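Extracellular solute-binding protein, family 1 (Bifidobacterium longum subsp. infantis ATCC 15697, PDB 3QUF) probably binds a solute outside the cell and delivers it to a membrane transporter, as a member of the bacterial solute-binding protein 1 family. Local coordinates at residues 140-145 against 277-282; 253-258 against 270-275. All coordinates share one frame; numbering follows the deposited sequence.

Overall arrangement
Followed from the N terminus, after several earlier strands and helices, the first contact segment reached is on strand 135-144, the hub of a mixed sheet, which passes into helix 145-150. Contact 1 closes a long loop, about half of it helical, by bringing 277-282 back antiparallel to 140-145. Contact 2, between 253-258 and 270-275, lies wholly within that loop and closes a much shorter one, which holds strand 259-264. Helix 269-274 then leads through a short loop into strand 279-282. The two contacts, centred about 10 Å apart, touch: F142 and I277 of contact 1 meet L272 and F254 of contact 2, so the helix pair is tied to one face of the sheet.

Contact 1: residues 140-145 against 277-282; sequences AFFYNK and IDFGVA
F141 and A282 begin, and N144 and F279 end, an antiparallel strand pair of four successive bridges, with axes 4.5 Å apart at closest approach and N-to-C directions at 153°. F141 and A282 form a hydrogen-bonded pair, F141 N reaching A282 O at 2.9 Å, and Y143 and G280 exchange N-H and C=O in the same way. The pairing runs one bond past the strands, where K145 N donates to D278 O at 2.9 Å as the chain enters a helix.

On one face, F142 lies alongside V281, whose CG2 sits over the phenyl face 3.8 Å from its centroid. F142 CD2 also meets F279 CD2 at 4.0 Å, in an oblique approach of two rings that point the same way. Y143 lies on the other face, with F141 and A282. With chi1 at 64°, its CG lies between the backbone N and the carbonyl carbon, and the phenol is laid across the neighbouring strand. G280 CA then makes a CH-pi contact 3.9 Å from the Y143 centroid; lacking a side chain, G280 lets the ring settle directly on its backbone, while Y143 CE1 reaches A282 CB.

At the N144 end of the pair, I277 CG2 lies 3.7 Å from N144 CG. A water donates to N144 OD1 and accepts from D278 N, and the same OD1 caps the helix through I147 N. The aliphatic part of K145 runs past D278, their charged ends staying beyond salt-bridge distance.

Strand 259-264 borders 140-145 through backbone bonds of A140, F142 and N144. Helices 247-255 and 269-274 pack on the face of F142 and F279, whereas F156 meets Y143 and A282 on the reverse.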
# COMPACT_ATOMS: atom_id res chain seq x y z
N ALA A 140 9.91 -1.18 -1.34
CA ALA A 140 10.87 -2.28 -1.20
C ALA A 140 12.19 -1.76 -0.63
O ALA A 140 12.26 -0.59 -0.24
CB ALA A 140 11.07 -2.97 -2.58
N PHE A 141 13.20 -2.62 -0.55
CA PHE A 141 14.49 -2.23 -0.04
C PHE A 141 15.39 -1.77 -1.19
O PHE A 141 15.56 -2.48 -2.21
CB PHE A 141 15.18 -3.38 0.70
CG PHE A 141 14.97 -3.44 2.21
CD1 PHE A 141 14.54 -2.36 2.97
CD2 PHE A 141 15.29 -4.63 2.88
CE1 PHE A 141 14.42 -2.47 4.34
CE2 PHE A 141 15.23 -4.71 4.24
CZ PHE A 141 14.78 -3.64 4.98
N PHE A 142 15.97 -0.60 -1.03
CA PHE A 142 16.95 -0.07 -1.95
C PHE A 142 18.29 -0.18 -1.23
O PHE A 142 18.37 0.16 -0.05
CB PHE A 142 16.60 1.39 -2.29
CG PHE A 142 15.41 1.53 -3.20
CD1 PHE A 142 14.12 1.11 -2.79
CD2 PHE A 142 15.56 2.04 -4.48
CE1 PHE A 142 13.03 1.20 -3.64
CE2 PHE A 142 14.47 2.17 -5.33
CZ PHE A 142 13.20 1.75 -4.92
N TYR A 143 19.30 -0.72 -1.91
CA TYR A 143 20.61 -0.95 -1.27
C TYR A 143 21.80 -0.46 -2.07
O TYR A 143 21.76 -0.39 -3.30
CB TYR A 143 20.78 -2.43 -0.86
CG TYR A 143 20.82 -3.41 -2.02
CD1 TYR A 143 19.64 -3.89 -2.57
CD2 TYR A 143 22.03 -3.84 -2.55
CE1 TYR A 143 19.64 -4.79 -3.63
CE2 TYR A 143 22.05 -4.73 -3.62
CZ TYR A 143 20.87 -5.20 -4.14
OH TYR A 143 20.89 -6.08 -5.19
N ASN A 144 22.85 -0.11 -1.34
CA ASN A 144 24.09 0.42 -1.91
C ASN A 144 25.00 -0.79 -2.17
O ASN A 144 25.53 -1.41 -1.23
CB ASN A 144 24.71 1.41 -0.93
CG ASN A 144 26.02 2.01 -1.44
OD1 ASN A 144 26.72 1.38 -2.23
ND2 ASN A 144 26.35 3.21 -0.97
N LYS A 145 25.13 -1.16 -3.43
CA LYS A 145 25.88 -2.36 -3.80
C LYS A 145 27.33 -2.35 -3.31
O LYS A 145 27.89 -3.41 -2.96
CB LYS A 145 25.84 -2.55 -5.32
CG LYS A 145 24.46 -2.86 -5.86
CD LYS A 145 24.50 -3.03 -7.36
CE LYS A 145 23.22 -3.65 -7.87
NZ LYS A 145 23.28 -4.01 -9.32
N ILE A 277 25.23 6.73 -6.33
CA ILE A 277 25.12 5.41 -5.74
C ILE A 277 24.80 4.33 -6.78
O ILE A 277 23.85 4.44 -7.54
CB ILE A 277 24.02 5.34 -4.65
CG1 ILE A 277 24.18 6.48 -3.64
CG2 ILE A 277 24.07 3.95 -3.96
CD1 ILE A 277 25.55 6.57 -2.98
N ASP A 278 25.61 3.27 -6.78
CA ASP A 278 25.29 2.06 -7.50
C ASP A 278 24.31 1.27 -6.61
O ASP A 278 24.73 0.58 -5.71
CB ASP A 278 26.56 1.24 -7.75
CG ASP A 278 26.32 0.05 -8.69
OD1 ASP A 278 25.23 -0.05 -9.27
OD2 ASP A 278 27.26 -0.79 -8.83
N PHE A 279 23.04 1.43 -6.88
CA PHE A 279 21.99 0.83 -6.01
C PHE A 279 21.23 -0.33 -6.66
O PHE A 279 21.06 -0.37 -7.87
CB PHE A 279 21.00 1.92 -5.57
CG PHE A 279 20.04 2.39 -6.65
CD1 PHE A 279 20.42 3.39 -7.54
CD2 PHE A 279 18.79 1.82 -6.79
CE1 PHE A 279 19.54 3.80 -8.55
CE2 PHE A 279 17.90 2.23 -7.79
CZ PHE A 279 18.29 3.23 -8.67
N GLY A 280 20.77 -1.27 -5.84
CA GLY A 280 19.86 -2.30 -6.30
C GLY A 280 18.57 -2.24 -5.52
O GLY A 280 18.46 -1.46 -4.58
N VAL A 281 17.58 -3.03 -5.93
CA VAL A 281 16.28 -3.05 -5.28
C VAL A 281 15.87 -4.48 -5.00
O VAL A 281 15.74 -5.26 -5.95
CB VAL A 281 15.17 -2.38 -6.13
CG1 VAL A 281 13.86 -2.36 -5.37
CG2 VAL A 281 15.60 -0.94 -6.52
N ALA A 282 15.58 -4.78 -3.73
CA ALA A 282 15.28 -6.14 -3.31
C ALA A 282 13.97 -6.15 -2.55
O ALA A 282 13.61 -5.15 -1.94
CB ALA A 282 16.39 -6.64 -2.40
O HOH W 1 27.55 2.66 -4.68

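Contact 2: residues 253-258 against 270-275; sequences EFVSGN and PDLQKS
The F254 ring meets L272 obliquely, with F254 CD2 3.8 Å from L272 CD2 and F254 CE2 4.0 Å from L272 CD1, so both leucine methyls meet the CD2-CE2 bond of the ring. The two side chains cross at about a right angle. Around the same ring, N144 and F279 of the neighbouring strand pair, I277 of the loop before strand 279-282, and L259 and M262 of strand 259-264 also make contact, placing it in a mostly apolar setting.

V255 supplies the second half of the contact. Its CG2 touches L272 CD2 at 3.9 Å, making that methyl a shared point for F254 and V255. The other branch, V255 CG1, stands anti to the backbone N (chi1 165°) and lies 3.9 Å from S275 CB; both valine methyls face that carbon, with V255 CG2 4.0 Å from S275 CB.

S275 turns its hydroxyl back to its own helix, with chi1 at 79°, and OG donates to L272 O at 2.7 Å. This donor is tilted 27° from the carbonyl plane. The same OG is also bonded to I277 N, which links the helix end to the segment leading into strand 279-282. The chain leaves helix 247-255 through a Schellman motif with G257 at positive phi, G257 N bonded to F254 O and N258 N to E253 O.

No hydrogen bond spans 253-258 and 270-275, and only 179 Å² is buried between them. The direct join is therefore apolar, by methyl and ring contacts, while a salt bridge from D271 to K251, one turn before V255 on helix 247-255, adds a charged tie between the same two helices.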
# COMPACT_ATOMS: atom_id res chain seq x y z
N GLU A 253 21.07 10.30 3.83
CA GLU A 253 22.15 9.40 4.22
C GLU A 253 22.49 8.38 3.13
O GLU A 253 23.65 8.02 2.94
CB GLU A 253 21.83 8.66 5.52
CG GLU A 253 21.86 9.55 6.76
CD GLU A 253 23.19 10.23 6.92
OE1 GLU A 253 24.19 9.50 7.15
OE2 GLU A 253 23.25 11.47 6.78
N PHE A 254 21.47 7.88 2.43
CA PHE A 254 21.69 6.92 1.34
C PHE A 254 22.48 7.56 0.17
O PHE A 254 23.51 7.03 -0.27
CB PHE A 254 20.36 6.34 0.88
CG PHE A 254 20.49 5.17 -0.02
CD1 PHE A 254 20.78 3.92 0.48
CD2 PHE A 254 20.34 5.33 -1.39
CE1 PHE A 254 20.91 2.82 -0.35
CE2 PHE A 254 20.47 4.25 -2.23
CZ PHE A 254 20.74 2.99 -1.72
N VAL A 255 21.98 8.68 -0.31
CA VAL A 255 22.59 9.43 -1.41
C VAL A 255 24.05 9.88 -1.08
O VAL A 255 24.92 9.93 -1.96
CB VAL A 255 21.64 10.59 -1.83
CG1 VAL A 255 22.33 11.59 -2.67
CG2 VAL A 255 20.44 10.01 -2.59
N SER A 256 24.34 10.11 0.21
CA SER A 256 25.68 10.47 0.64
C SER A 256 26.67 9.31 0.74
O SER A 256 27.86 9.52 1.02
CB SER A 256 25.61 11.17 2.01
OG SER A 256 24.84 12.34 1.92
N GLY A 257 26.21 8.08 0.54
CA GLY A 257 27.09 6.92 0.55
C GLY A 257 27.34 6.38 1.93
O GLY A 257 28.25 5.59 2.13
N ASN A 258 26.50 6.78 2.89
CA ASN A 258 26.71 6.41 4.28
C ASN A 258 25.84 5.26 4.75
O ASN A 258 26.02 4.79 5.86
CB ASN A 258 26.45 7.60 5.20
CG ASN A 258 27.45 8.69 5.03
OD1 ASN A 258 28.59 8.43 4.65
ND2 ASN A 258 27.04 9.92 5.32
N PRO A 270 14.14 8.86 -9.37
CA PRO A 270 14.84 9.96 -10.05
C PRO A 270 16.01 10.51 -9.25
O PRO A 270 17.10 10.72 -9.79
CB PRO A 270 13.76 11.01 -10.20
CG PRO A 270 12.53 10.26 -10.32
CD PRO A 270 12.69 9.08 -9.38
N ASP A 271 15.80 10.69 -7.94
CA ASP A 271 16.89 11.12 -7.06
C ASP A 271 18.01 10.07 -6.94
O ASP A 271 19.19 10.42 -6.89
CB ASP A 271 16.36 11.52 -5.68
CG ASP A 271 15.50 12.81 -5.70
OD1 ASP A 271 15.69 13.66 -6.59
OD2 ASP A 271 14.63 12.96 -4.81
N LEU A 272 17.65 8.79 -6.91
CA LEU A 272 18.67 7.75 -6.77
C LEU A 272 19.49 7.61 -8.05
O LEU A 272 20.69 7.35 -8.01
CB LEU A 272 18.03 6.42 -6.37
CG LEU A 272 17.40 6.39 -4.96
CD1 LEU A 272 17.22 4.95 -4.52
CD2 LEU A 272 18.17 7.16 -3.88
N GLN A 273 18.83 7.78 -9.19
CA GLN A 273 19.53 7.68 -10.46
C GLN A 273 20.48 8.86 -10.67
O GLN A 273 21.57 8.68 -11.17
CB GLN A 273 18.52 7.55 -11.60
CG GLN A 273 18.05 6.10 -11.75
CD GLN A 273 17.15 5.85 -12.94
OE1 GLN A 273 16.70 6.78 -13.61
NE2 GLN A 273 16.89 4.58 -13.21
N LYS A 274 20.04 10.05 -10.25
CA LYS A 274 20.90 11.25 -10.23
C LYS A 274 22.15 11.11 -9.36
O LYS A 274 23.17 11.73 -9.63
CB LYS A 274 20.11 12.46 -9.71
CG LYS A 274 19.30 13.21 -10.77
CD LYS A 274 20.18 14.07 -11.69
CE LYS A 274 20.77 15.31 -11.00
NZ LYS A 274 21.26 16.37 -11.96
N SER A 275 22.04 10.34 -8.28
CA SER A 275 23.08 10.23 -7.29
C SER A 275 24.25 9.41 -7.83
O SER A 275 24.16 8.84 -8.91
CB SER A 275 22.53 9.56 -6.00
OG SER A 275 22.45 8.16 -6.16